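Local structure of gene activator AphA (Vibrio cholerae, 1YG2) at residues Gln130-Glu133 with Ala134-Ala138; Arg123-Val126 with Ala127-Glu131; Asp144-Gln147 with Arg148-Leu152; Ala163-Gln166 with Trp167-Val171; Trp33-Ser36 with His37-Tyr41. The protein activates virulence gene expression in Vibrio cholerae, probably by binding promoter DNA as a dimer through its PadR-like winged-helix domains. All blocks are in the same frame, centred on the assembly; numbering follows the deposited sequence.

Contact 1: residues Gln130-Glu133 with Ala134-Ala138; sequences QEIE and AAYYA
Ile132 and Glu133 meet Tyr136 and Tyr137 in a local, one-turn contact at the C-terminal end of helix 108-136, the first long helix of the C-terminal antiparallel helical pair. Three ordinary i to i+4 backbone bonds run through the turn, among them Tyr136 N to Ile132 O at 3.0 Å. Tyr137 is the first residue to leave helical backbone angles. Its side chain nevertheless lies alongside that of Ile132, pointing the same way, and CG2 of Ile132 sits at the edge of the Tyr137 ring, in its plane, 4.0 Å from CE1. CB of Tyr136 lies over one face of the same ring, near the rim. The phenol is further fixed by a hydrogen bond from Tyr137 OH to Glu150 OE1 on helix 145-177, while Tyr31 packs against both Ile132 and Tyr137. Glu133 leaves the helix on a different side: with CG anti to the backbone N (chi1 178°) and the chain extended, its carboxylate reaches Arg155 of helix 145-177 in a salt bridge. One water lies between this carboxylate and the helix end, 2.5 Å from Glu133 OE2 and 2.8 Å from Tyr137 O.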
# COMPACT_ATOMS: atom_id res chain seq x y z
N GLN A 130 -1.12 -7.51 -17.97
CA GLN A 130 -1.53 -6.99 -19.27
C GLN A 130 -1.93 -8.13 -20.19
O GLN A 130 -2.88 -8.01 -20.96
CB GLN A 130 -0.40 -6.17 -19.88
CG GLN A 130 -0.13 -4.89 -19.12
CD GLN A 130 1.03 -4.11 -19.68
OE1 GLN A 130 2.10 -4.66 -19.95
NE2 GLN A 130 0.83 -2.81 -19.85
N GLU A 131 -1.20 -9.24 -20.10
CA GLU A 131 -1.50 -10.41 -20.91
C GLU A 131 -2.89 -10.91 -20.57
O GLU A 131 -3.69 -11.23 -21.45
CB GLU A 131 -0.50 -11.53 -20.64
CG GLU A 131 0.86 -11.33 -21.28
CD GLU A 131 1.80 -12.51 -21.10
OE1 GLU A 131 1.36 -13.67 -21.32
OE2 GLU A 131 2.98 -12.29 -20.74
N ILE A 132 -3.18 -10.96 -19.27
CA ILE A 132 -4.47 -11.43 -18.81
C ILE A 132 -5.59 -10.50 -19.26
O ILE A 132 -6.62 -10.97 -19.71
CB ILE A 132 -4.50 -11.55 -17.28
CG1 ILE A 132 -3.57 -12.69 -16.86
CG2 ILE A 132 -5.93 -11.79 -16.80
CD1 ILE A 132 -3.23 -12.68 -15.39
N GLU A 133 -5.38 -9.19 -19.15
CA GLU A 133 -6.41 -8.23 -19.54
C GLU A 133 -6.77 -8.35 -21.03
O GLU A 133 -7.94 -8.40 -21.39
CB GLU A 133 -5.96 -6.80 -19.23
CG GLU A 133 -6.97 -5.74 -19.67
CD GLU A 133 -6.54 -4.32 -19.33
OE1 GLU A 133 -5.33 -4.03 -19.32
OE2 GLU A 133 -7.43 -3.47 -19.07
N ALA A 134 -5.75 -8.39 -21.89
CA ALA A 134 -6.00 -8.50 -23.33
C ALA A 134 -6.75 -9.78 -23.67
O ALA A 134 -7.64 -9.79 -24.53
CB ALA A 134 -4.68 -8.45 -24.08
N ALA A 135 -6.40 -10.86 -22.98
CA ALA A 135 -7.00 -12.16 -23.22
C ALA A 135 -8.43 -12.38 -22.72
O ALA A 135 -9.21 -13.06 -23.38
CB ALA A 135 -6.09 -13.25 -22.67
N TYR A 136 -8.77 -11.82 -21.56
CA TYR A 136 -10.11 -12.03 -21.03
C TYR A 136 -10.88 -10.77 -20.67
O TYR A 136 -12.09 -10.84 -20.46
CB TYR A 136 -10.06 -12.92 -19.78
CG TYR A 136 -9.27 -14.19 -19.96
CD1 TYR A 136 -7.88 -14.18 -19.87
CD2 TYR A 136 -9.90 -15.38 -20.29
CE1 TYR A 136 -7.14 -15.32 -20.12
CE2 TYR A 136 -9.17 -16.54 -20.55
CZ TYR A 136 -7.79 -16.50 -20.46
OH TYR A 136 -7.06 -17.63 -20.73
N TYR A 137 -10.20 -9.63 -20.59
CA TYR A 137 -10.88 -8.40 -20.20
C TYR A 137 -10.56 -7.21 -21.09
O TYR A 137 -10.52 -6.07 -20.61
CB TYR A 137 -10.51 -8.02 -18.76
CG TYR A 137 -10.69 -9.13 -17.74
CD1 TYR A 137 -9.59 -9.83 -17.24
CD2 TYR A 137 -11.95 -9.46 -17.25
CE1 TYR A 137 -9.73 -10.82 -16.28
CE2 TYR A 137 -12.11 -10.45 -16.28
CZ TYR A 137 -10.99 -11.12 -15.80
OH TYR A 137 -11.13 -12.08 -14.82
N ALA A 138 -10.35 -7.46 -22.37
CA ALA A 138 -10.02 -6.41 -23.31
C ALA A 138 -11.13 -5.39 -23.52
O ALA A 138 -10.87 -4.19 -23.54
CB ALA A 138 -9.62 -7.01 -24.65
O HOH W 1 -9.38 -3.52 -20.63

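Contact 2: residues Arg123-Val126 with Ala127-Glu131; sequences RKLV and AHYQE
Leu125 and Tyr129, one turn apart on helix 108-136, lie side by side and point the same way. From CB, the Leu125 chain leaves with CG opposite the backbone N (chi1 -166°), which swings it down the helix toward the tyrosine. CG then makes the closest side-chain approach of the pair, 3.6 Å from Tyr129 CE1. Of the two methyls, CD1 carries on along the ring, 3.9 Å from Tyr129 CE1 and 4.0 Å from Tyr129 CZ, and it reaches the neighbourhood of the hydroxyl; CD2 stays farther back, 4.1 Å from Tyr129 CE1. In the backbone, the bond from Tyr129 N to Leu125 O closes the turn at 3.1 Å. A second pair forms on another side of the helix, where Val126 CG1 meets the amide end of Gln130, 3.8 Å from CD. Gln130 CG lies 3.2 Å from Val126 O, the carbonyl that accepts from Gln130 N. Both pairs lie within one arm of the antiparallel helical pair; the other arm, helix 145-177, covers Val126 with Leu158 and Tyr129 with Leu154 and Asn157, sets Gln162 against Gln130, and holds Arg123 through a salt bridge to Asp169.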
# COMPACT_ATOMS: atom_id res chain seq x y z
N ARG A 123 8.00 -5.39 -13.23
CA ARG A 123 7.82 -5.35 -14.68
C ARG A 123 7.23 -6.65 -15.16
O ARG A 123 6.35 -6.66 -16.02
CB ARG A 123 9.15 -5.08 -15.38
CG ARG A 123 9.58 -3.63 -15.30
CD ARG A 123 10.50 -3.27 -16.46
NE ARG A 123 10.64 -1.82 -16.62
CZ ARG A 123 11.44 -1.06 -15.88
NH1 ARG A 123 12.19 -1.60 -14.93
NH2 ARG A 123 11.50 0.25 -16.10
N LYS A 124 7.72 -7.76 -14.61
CA LYS A 124 7.21 -9.07 -14.99
C LYS A 124 5.75 -9.19 -14.58
O LYS A 124 4.93 -9.71 -15.33
CB LYS A 124 8.00 -10.19 -14.29
CG LYS A 124 9.45 -10.30 -14.70
CD LYS A 124 10.11 -11.53 -14.07
CE LYS A 124 10.06 -11.48 -12.54
NZ LYS A 124 10.73 -12.66 -11.92
N LEU A 125 5.43 -8.71 -13.39
CA LEU A 125 4.06 -8.77 -12.89
C LEU A 125 3.12 -7.91 -13.74
O LEU A 125 1.98 -8.30 -13.99
CB LEU A 125 4.02 -8.30 -11.43
CG LEU A 125 2.75 -8.60 -10.65
CD1 LEU A 125 2.48 -10.11 -10.66
CD2 LEU A 125 2.90 -8.09 -9.22
N VAL A 126 3.59 -6.75 -14.19
CA VAL A 126 2.76 -5.88 -15.01
C VAL A 126 2.48 -6.55 -16.35
O VAL A 126 1.36 -6.51 -16.85
CB VAL A 126 3.44 -4.51 -15.24
CG1 VAL A 126 2.74 -3.74 -16.35
CG2 VAL A 126 3.39 -3.70 -13.95
N ALA A 127 3.51 -7.17 -16.91
CA ALA A 127 3.39 -7.86 -18.19
C ALA A 127 2.34 -8.96 -18.07
O ALA A 127 1.50 -9.13 -18.95
CB ALA A 127 4.73 -8.46 -18.59
N HIS A 128 2.41 -9.70 -16.97
CA HIS A 128 1.49 -10.79 -16.68
C HIS A 128 0.05 -10.29 -16.69
O HIS A 128 -0.83 -10.85 -17.36
CB HIS A 128 1.83 -11.38 -15.31
CG HIS A 128 0.80 -12.33 -14.78
ND1 HIS A 128 0.53 -13.54 -15.37
CD2 HIS A 128 -0.01 -12.25 -13.69
CE1 HIS A 128 -0.40 -14.17 -14.67
NE2 HIS A 128 -0.74 -13.41 -13.65
N TYR A 129 -0.20 -9.22 -15.94
CA TYR A 129 -1.52 -8.64 -15.85
C TYR A 129 -2.01 -8.11 -17.18
O TYR A 129 -3.18 -8.24 -17.52
CB TYR A 129 -1.52 -7.56 -14.76
CG TYR A 129 -1.45 -8.14 -13.36
CD1 TYR A 129 -0.87 -7.44 -12.31
CD2 TYR A 129 -2.00 -9.40 -13.09
CE1 TYR A 129 -0.82 -7.98 -11.01
CE2 TYR A 129 -1.96 -9.94 -11.81
CZ TYR A 129 -1.37 -9.23 -10.78
OH TYR A 129 -1.35 -9.79 -9.52
N GLN A 130 -1.12 -7.51 -17.97
CA GLN A 130 -1.53 -6.99 -19.27
C GLN A 130 -1.93 -8.13 -20.19
O GLN A 130 -2.88 -8.01 -20.96
CB GLN A 130 -0.40 -6.17 -19.88
CG GLN A 130 -0.13 -4.89 -19.12
CD GLN A 130 1.03 -4.11 -19.68
OE1 GLN A 130 2.10 -4.66 -19.95
NE2 GLN A 130 0.83 -2.81 -19.85
N GLU A 131 -1.20 -9.24 -20.10
CA GLU A 131 -1.50 -10.41 -20.91
C GLU A 131 -2.89 -10.91 -20.57
O GLU A 131 -3.69 -11.23 -21.45
CB GLU A 131 -0.50 -11.53 -20.64
CG GLU A 131 0.86 -11.33 -21.28
CD GLU A 131 1.80 -12.51 -21.10
OE1 GLU A 131 1.36 -13.67 -21.32
OE2 GLU A 131 2.98 -12.29 -20.74

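Contact 3: residues Asp144-Gln147 with Arg148-Leu152; sequences DKQQ and RLERL
Arg148 folds back over the first turn of helix 145-177, and this is the close-packed part of the contact. Its CG lies 3.4 Å from Asp144 O, and the chain then bends at chi3 (-131°), bringing NH1 to 3.3 Å from Lys145 CA and 3.7 Å from Lys145 CG. Asp144 O stands over one face of the guanidinium, toward the rim, and also accepts from Arg148 N at 2.9 Å. Asp144 occupies the N-cap position, yet its carboxylate makes no capping bond. The first turn is closed from the opposite direction instead: Asp144 N gives a nearly straight bond (173°) to Gln147 OE1, 2.7 Å away, in the amide plane and on a lone pair. The helix begun here is the last of the C-terminal antiparallel pair and helps form the dimer: Leu149 packs on Leu100 of the second subunit, and Gln146 on its Met101. Glu150 CG is pressed against Gln146 O at 3.0 Å, but the polar ends beyond are looser, bridged by a water that accepts from Gln146 NE2 at 2.7 Å and donates to Glu150 OE2 at 2.6 Å, OE1 being already engaged by Tyr137. Lys145 is exposed, its chain extending away.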
# COMPACT_ATOMS: atom_id res chain seq x y z
N ASP A 144 -19.61 -9.51 -18.82
CA ASP A 144 -20.73 -9.52 -17.89
C ASP A 144 -20.36 -8.59 -16.73
O ASP A 144 -19.22 -8.14 -16.64
CB ASP A 144 -20.97 -10.92 -17.32
CG ASP A 144 -20.97 -11.99 -18.38
OD1 ASP A 144 -21.66 -11.82 -19.42
OD2 ASP A 144 -20.29 -13.02 -18.17
N LYS A 145 -21.32 -8.34 -15.85
CA LYS A 145 -21.10 -7.47 -14.70
C LYS A 145 -19.95 -8.00 -13.84
O LYS A 145 -19.02 -7.27 -13.52
CB LYS A 145 -22.36 -7.37 -13.85
CG LYS A 145 -23.51 -6.65 -14.54
CD LYS A 145 -24.72 -6.49 -13.62
CE LYS A 145 -25.82 -5.65 -14.28
NZ LYS A 145 -26.97 -5.38 -13.35
N GLN A 146 -20.03 -9.28 -13.50
CA GLN A 146 -19.02 -9.94 -12.69
C GLN A 146 -17.63 -9.80 -13.32
O GLN A 146 -16.63 -9.64 -12.60
CB GLN A 146 -19.39 -11.42 -12.53
CG GLN A 146 -18.57 -12.18 -11.52
CD GLN A 146 -18.61 -11.56 -10.14
OE1 GLN A 146 -19.51 -10.78 -9.83
NE2 GLN A 146 -17.64 -11.90 -9.31
N GLN A 147 -17.56 -9.84 -14.64
CA GLN A 147 -16.28 -9.72 -15.35
C GLN A 147 -15.76 -8.29 -15.34
O GLN A 147 -14.55 -8.07 -15.26
CB GLN A 147 -16.42 -10.18 -16.80
CG GLN A 147 -16.79 -11.65 -16.96
CD GLN A 147 -16.99 -12.03 -18.42
OE1 GLN A 147 -17.91 -11.55 -19.08
NE2 GLN A 147 -16.12 -12.90 -18.93
N ARG A 148 -16.66 -7.32 -15.43
CA ARG A 148 -16.22 -5.93 -15.42
C ARG A 148 -15.61 -5.62 -14.06
O ARG A 148 -14.65 -4.86 -13.97
CB ARG A 148 -17.39 -4.98 -15.69
CG ARG A 148 -17.92 -5.03 -17.11
CD ARG A 148 -18.63 -3.73 -17.45
NE ARG A 148 -19.94 -3.96 -18.05
CZ ARG A 148 -21.04 -4.29 -17.36
NH1 ARG A 148 -20.98 -4.43 -16.04
NH2 ARG A 148 -22.18 -4.49 -18.00
N LEU A 149 -16.17 -6.20 -13.01
CA LEU A 149 -15.67 -6.00 -11.66
C LEU A 149 -14.27 -6.63 -11.54
O LEU A 149 -13.34 -5.98 -11.05
CB LEU A 149 -16.62 -6.64 -10.64
CG LEU A 149 -18.00 -6.00 -10.50
CD1 LEU A 149 -18.78 -6.70 -9.39
CD2 LEU A 149 -17.86 -4.51 -10.19
N GLU A 150 -14.13 -7.88 -11.99
CA GLU A 150 -12.83 -8.57 -11.94
C GLU A 150 -11.81 -7.73 -12.70
O GLU A 150 -10.69 -7.51 -12.23
CB GLU A 150 -12.93 -9.94 -12.61
CG GLU A 150 -13.98 -10.87 -12.03
CD GLU A 150 -14.03 -12.20 -12.77
OE1 GLU A 150 -13.69 -12.23 -13.97
OE2 GLU A 150 -14.43 -13.21 -12.15
N ARG A 151 -12.23 -7.27 -13.87
CA ARG A 151 -11.38 -6.45 -14.72
C ARG A 151 -10.87 -5.25 -13.94
O ARG A 151 -9.68 -4.93 -13.99
CB ARG A 151 -12.17 -5.97 -15.95
CG ARG A 151 -11.37 -5.02 -16.84
CD ARG A 151 -12.15 -4.56 -18.07
NE ARG A 151 -11.45 -3.47 -18.76
CZ ARG A 151 -11.59 -2.19 -18.46
NH1 ARG A 151 -12.42 -1.82 -17.49
NH2 ARG A 151 -10.87 -1.27 -19.10
N LEU A 152 -11.75 -4.59 -13.21
CA LEU A 152 -11.34 -3.43 -12.44
C LEU A 152 -10.32 -3.78 -11.34
O LEU A 152 -9.37 -3.04 -11.12
CB LEU A 152 -12.57 -2.73 -11.85
CG LEU A 152 -13.45 -2.02 -12.88
CD1 LEU A 152 -14.77 -1.61 -12.25
CD2 LEU A 152 -12.72 -0.79 -13.44
O HOH W 2 -15.21 -13.00 -9.71

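Contact 4: residues Ala163-Gln166 with Trp167-Val171; sequences AWIQ and WADEV
Trp164 and Trp167 set their indoles obliquely across one turn of helix 145-177, neither stacked nor edge-to-face: the planes make 59°, and the five-membered ring of Trp164 and the six-membered ring of Trp167 have centroids 5.5 Å apart. Their nearest atoms are Trp164 NE1 and Trp167 CE3, at 3.8 Å. Both side chains put CG anti to the backbone N; for Trp164 (chi1 -174°) this carries the indole forward along the helix, to Ala168 one turn later. The methyl of Ala168 therefore stands over the six-membered ring of Trp164, 4.0 Å from CB to the ring centroid and 18° off the normal, a CH-pi contact. In the backbone, the Ala168 N to Trp164 O bond, 2.8 Å long, holds the two residues in step. Trp167 has a cover of its own, Val171 CG2 sitting over one face near the rim. The rings lie where the C-terminal helices meet the second subunit. Phe96 of helix 95-101 meets both of them, while His89 of the second subunit comes to Trp164 edge-to-face and Trp167 NE1 gives its hydrogen bond to Leu152 O of that subunit. On another side of the helix Ile165 and Asp169 run side by side, pointing the same way, with Ile165 CG2 3.9 Å from Asp169 OD2, so that an apolar methyl borders the oxygen that Arg123 holds. Glu170, a turn on from Gln166, directs its carboxylate to Arg155 of the second subunit in a salt bridge.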
# COMPACT_ATOMS: atom_id res chain seq x y z
N ALA A 163 2.81 2.75 -11.68
CA ALA A 163 3.19 4.01 -11.08
C ALA A 163 4.43 3.79 -10.21
O ALA A 163 5.34 4.61 -10.20
CB ALA A 163 2.04 4.57 -10.24
N TRP A 164 4.47 2.67 -9.49
CA TRP A 164 5.61 2.40 -8.63
C TRP A 164 6.90 2.18 -9.45
O TRP A 164 7.99 2.59 -9.03
CB TRP A 164 5.33 1.18 -7.76
CG TRP A 164 6.41 0.95 -6.76
CD1 TRP A 164 6.49 1.49 -5.50
CD2 TRP A 164 7.59 0.17 -6.94
NE1 TRP A 164 7.66 1.08 -4.89
CE2 TRP A 164 8.35 0.27 -5.75
CE3 TRP A 164 8.08 -0.61 -8.00
CZ2 TRP A 164 9.57 -0.38 -5.59
CZ3 TRP A 164 9.30 -1.26 -7.84
CH2 TRP A 164 10.03 -1.14 -6.64
N ILE A 165 6.76 1.53 -10.60
CA ILE A 165 7.90 1.29 -11.49
C ILE A 165 8.41 2.62 -12.01
O ILE A 165 9.62 2.86 -12.08
CB ILE A 165 7.48 0.43 -12.70
CG1 ILE A 165 7.11 -0.98 -12.22
CG2 ILE A 165 8.61 0.42 -13.74
CD1 ILE A 165 6.57 -1.88 -13.32
N GLN A 166 7.49 3.50 -12.38
CA GLN A 166 7.89 4.82 -12.86
C GLN A 166 8.70 5.52 -11.76
O GLN A 166 9.73 6.15 -12.04
CB GLN A 166 6.64 5.64 -13.19
CG GLN A 166 6.91 6.96 -13.88
CD GLN A 166 5.63 7.73 -14.18
OE1 GLN A 166 4.69 7.21 -14.78
NE2 GLN A 166 5.60 9.00 -13.78
N TRP A 167 8.25 5.41 -10.52
CA TRP A 167 8.94 6.04 -9.40
C TRP A 167 10.31 5.41 -9.16
O TRP A 167 11.31 6.10 -8.99
CB TRP A 167 8.12 5.90 -8.11
CG TRP A 167 8.82 6.48 -6.94
CD1 TRP A 167 9.09 7.80 -6.73
CD2 TRP A 167 9.40 5.77 -5.85
NE1 TRP A 167 9.81 7.95 -5.57
CE2 TRP A 167 10.02 6.72 -5.01
CE3 TRP A 167 9.47 4.41 -5.50
CZ2 TRP A 167 10.70 6.37 -3.84
CZ3 TRP A 167 10.14 4.06 -4.33
CH2 TRP A 167 10.75 5.03 -3.52
N ALA A 168 10.34 4.08 -9.12
CA ALA A 168 11.57 3.34 -8.89
C ALA A 168 12.64 3.74 -9.90
O ALA A 168 13.81 3.92 -9.53
CB ALA A 168 11.29 1.85 -8.98
N ASP A 169 12.26 3.88 -11.16
CA ASP A 169 13.22 4.29 -12.18
C ASP A 169 13.75 5.68 -11.86
O ASP A 169 14.94 5.95 -12.02
CB ASP A 169 12.59 4.31 -13.58
CG ASP A 169 12.34 2.93 -14.13
OD1 ASP A 169 13.02 1.97 -13.69
OD2 ASP A 169 11.46 2.80 -15.01
N GLU A 170 12.87 6.58 -11.42
CA GLU A 170 13.31 7.93 -11.08
C GLU A 170 14.35 7.89 -9.97
O GLU A 170 15.33 8.63 -10.00
CB GLU A 170 12.14 8.80 -10.65
CG GLU A 170 11.31 9.30 -11.81
CD GLU A 170 10.34 10.38 -11.39
OE1 GLU A 170 10.72 11.28 -10.61
OE2 GLU A 170 9.19 10.34 -11.86
N VAL A 171 14.13 7.02 -8.99
CA VAL A 171 15.07 6.89 -7.89
C VAL A 171 16.38 6.32 -8.41
O VAL A 171 17.45 6.84 -8.13
CB VAL A 171 14.53 5.96 -6.79
CG1 VAL A 171 15.61 5.73 -5.74
CG2 VAL A 171 13.28 6.56 -6.16

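Contact 5: residues Trp33-Ser36 with His37-Tyr41; sequences WKAS and HQQVY
The chain runs extended through Ala35 and Ser36 and turns helical at His37, with Val40 N closing the first turn on Ser36 O at 2.9 Å. Ser36 is the N-cap. Its OG, at chi1 67°, sits between the backbone N and the carbonyl carbon and accepts from Gln39 N at 3.1 Å, the N-H pointing almost straight at it (169°). Gln39 answers with its side chain: CG anti to the carbonyl carbon (chi1 -59°) sends the extended chain back to the helix start, where OE1 takes the N-H of Ser36 at 2.6 Å, in the amide plane and on a lone pair. Serine and glutamine thus complete a capping box, each side chain serving the other's backbone N-H. It starts helix 37-49 of the PadR-like winged-helix domain, which follows helix 18-25 as the second helix of the helix-turn-helix and is probably the recognition helix. OE1 also lies close to the backbone ahead of the cap, 3.1 Å from Ala35 CA. A small apolar patch joins loop and helix, Ala35 CB meeting Val40 CG2 at 4.1 Å; Phe25 of helix 18-25 packs against both residues. Just upstream, the backbone of Lys34 hydrogen-bonds to the second subunit.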
# COMPACT_ATOMS: atom_id res chain seq x y z
N TRP A 33 -6.38 -10.00 -3.54
CA TRP A 33 -6.24 -10.58 -2.21
C TRP A 33 -5.44 -11.87 -2.26
O TRP A 33 -5.86 -12.87 -2.84
CB TRP A 33 -7.61 -10.81 -1.58
CG TRP A 33 -7.54 -10.92 -0.11
CD1 TRP A 33 -7.15 -12.01 0.62
CD2 TRP A 33 -7.77 -9.87 0.83
NE1 TRP A 33 -7.12 -11.70 1.96
CE2 TRP A 33 -7.50 -10.39 2.11
CE3 TRP A 33 -8.18 -8.54 0.71
CZ2 TRP A 33 -7.62 -9.62 3.27
CZ3 TRP A 33 -8.31 -7.77 1.86
CH2 TRP A 33 -8.03 -8.31 3.13
N LYS A 34 -4.28 -11.84 -1.62
CA LYS A 34 -3.39 -12.98 -1.58
C LYS A 34 -3.60 -13.83 -0.33
O LYS A 34 -3.43 -13.36 0.79
CB LYS A 34 -1.94 -12.47 -1.63
CG LYS A 34 -0.88 -13.54 -1.83
CD LYS A 34 -0.27 -13.99 -0.52
CE LYS A 34 1.03 -14.74 -0.77
NZ LYS A 34 2.02 -13.89 -1.51
N ALA A 35 -3.99 -15.09 -0.53
CA ALA A 35 -4.21 -16.02 0.58
C ALA A 35 -3.97 -17.44 0.07
O ALA A 35 -4.35 -17.77 -1.05
CB ALA A 35 -5.64 -15.89 1.13
N SER A 36 -3.36 -18.29 0.89
CA SER A 36 -3.10 -19.68 0.49
C SER A 36 -4.31 -20.56 0.72
O SER A 36 -5.16 -20.26 1.55
CB SER A 36 -1.94 -20.25 1.29
OG SER A 36 -2.29 -20.38 2.66
N HIS A 37 -4.39 -21.66 -0.03
CA HIS A 37 -5.49 -22.61 0.11
C HIS A 37 -5.64 -22.94 1.59
O HIS A 37 -6.74 -23.08 2.11
CB HIS A 37 -5.20 -23.89 -0.68
CG HIS A 37 -5.60 -23.84 -2.12
ND1 HIS A 37 -5.23 -22.81 -2.96
CD2 HIS A 37 -6.34 -24.68 -2.87
CE1 HIS A 37 -5.72 -23.02 -4.16
NE2 HIS A 37 -6.41 -24.15 -4.14
N GLN A 38 -4.49 -23.06 2.26
CA GLN A 38 -4.45 -23.37 3.67
C GLN A 38 -5.25 -22.33 4.44
O GLN A 38 -6.30 -22.63 5.01
CB GLN A 38 -3.00 -23.37 4.15
CG GLN A 38 -2.63 -24.54 5.05
CD GLN A 38 -3.43 -24.58 6.34
OE1 GLN A 38 -4.63 -24.85 6.33
NE2 GLN A 38 -2.77 -24.31 7.45
N GLN A 39 -4.74 -21.10 4.45
CA GLN A 39 -5.38 -19.99 5.13
C GLN A 39 -6.87 -19.96 4.84
O GLN A 39 -7.68 -19.74 5.73
CB GLN A 39 -4.76 -18.67 4.67
CG GLN A 39 -3.27 -18.56 4.92
CD GLN A 39 -2.66 -17.31 4.31
OE1 GLN A 39 -2.73 -17.09 3.10
NE2 GLN A 39 -2.06 -16.48 5.15
N VAL A 40 -7.23 -20.20 3.58
CA VAL A 40 -8.62 -20.20 3.17
C VAL A 40 -9.43 -21.28 3.90
O VAL A 40 -10.48 -20.99 4.48
CB VAL A 40 -8.75 -20.38 1.66
CG1 VAL A 40 -10.20 -20.54 1.26
CG2 VAL A 40 -8.16 -19.16 0.96
N TYR A 41 -8.93 -22.52 3.88
CA TYR A 41 -9.62 -23.62 4.56
C TYR A 41 -9.73 -23.33 6.05
O TYR A 41 -10.77 -23.56 6.66
CB TYR A 41 -8.88 -24.93 4.34
CG TYR A 41 -9.18 -25.53 3.00
CD1 TYR A 41 -8.15 -25.82 2.09
CD2 TYR A 41 -10.49 -25.76 2.60
CE1 TYR A 41 -8.43 -26.31 0.82
CE2 TYR A 41 -10.78 -26.25 1.33
CZ TYR A 41 -9.75 -26.52 0.45
OH TYR A 41 -10.04 -26.98 -0.81

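Contacts 1 to 4 all belong to the two long C-terminal helices, whereas contact 5 stands apart in the winged-helix domain. Contacts 1 and 2 share Gln130 and Glu131 on helix 108-136; contacts 3 and 4 lie on helix 145-177, with centres 29 Å apart. Contacts 1 and 3 touch at one end of the helical pair through a phenol-to-carboxylate hydrogen bond, and contacts 2 and 4 touch farther along it through a salt bridge. Contact 4 is the buried one, dominated by aromatic rings, contact 2 is partly buried, and contacts 1, 3 and 5 are at the surface, where waters or end-of-helix polar bonds take over. Contacts 3, 4 and 5 also reach the second subunit.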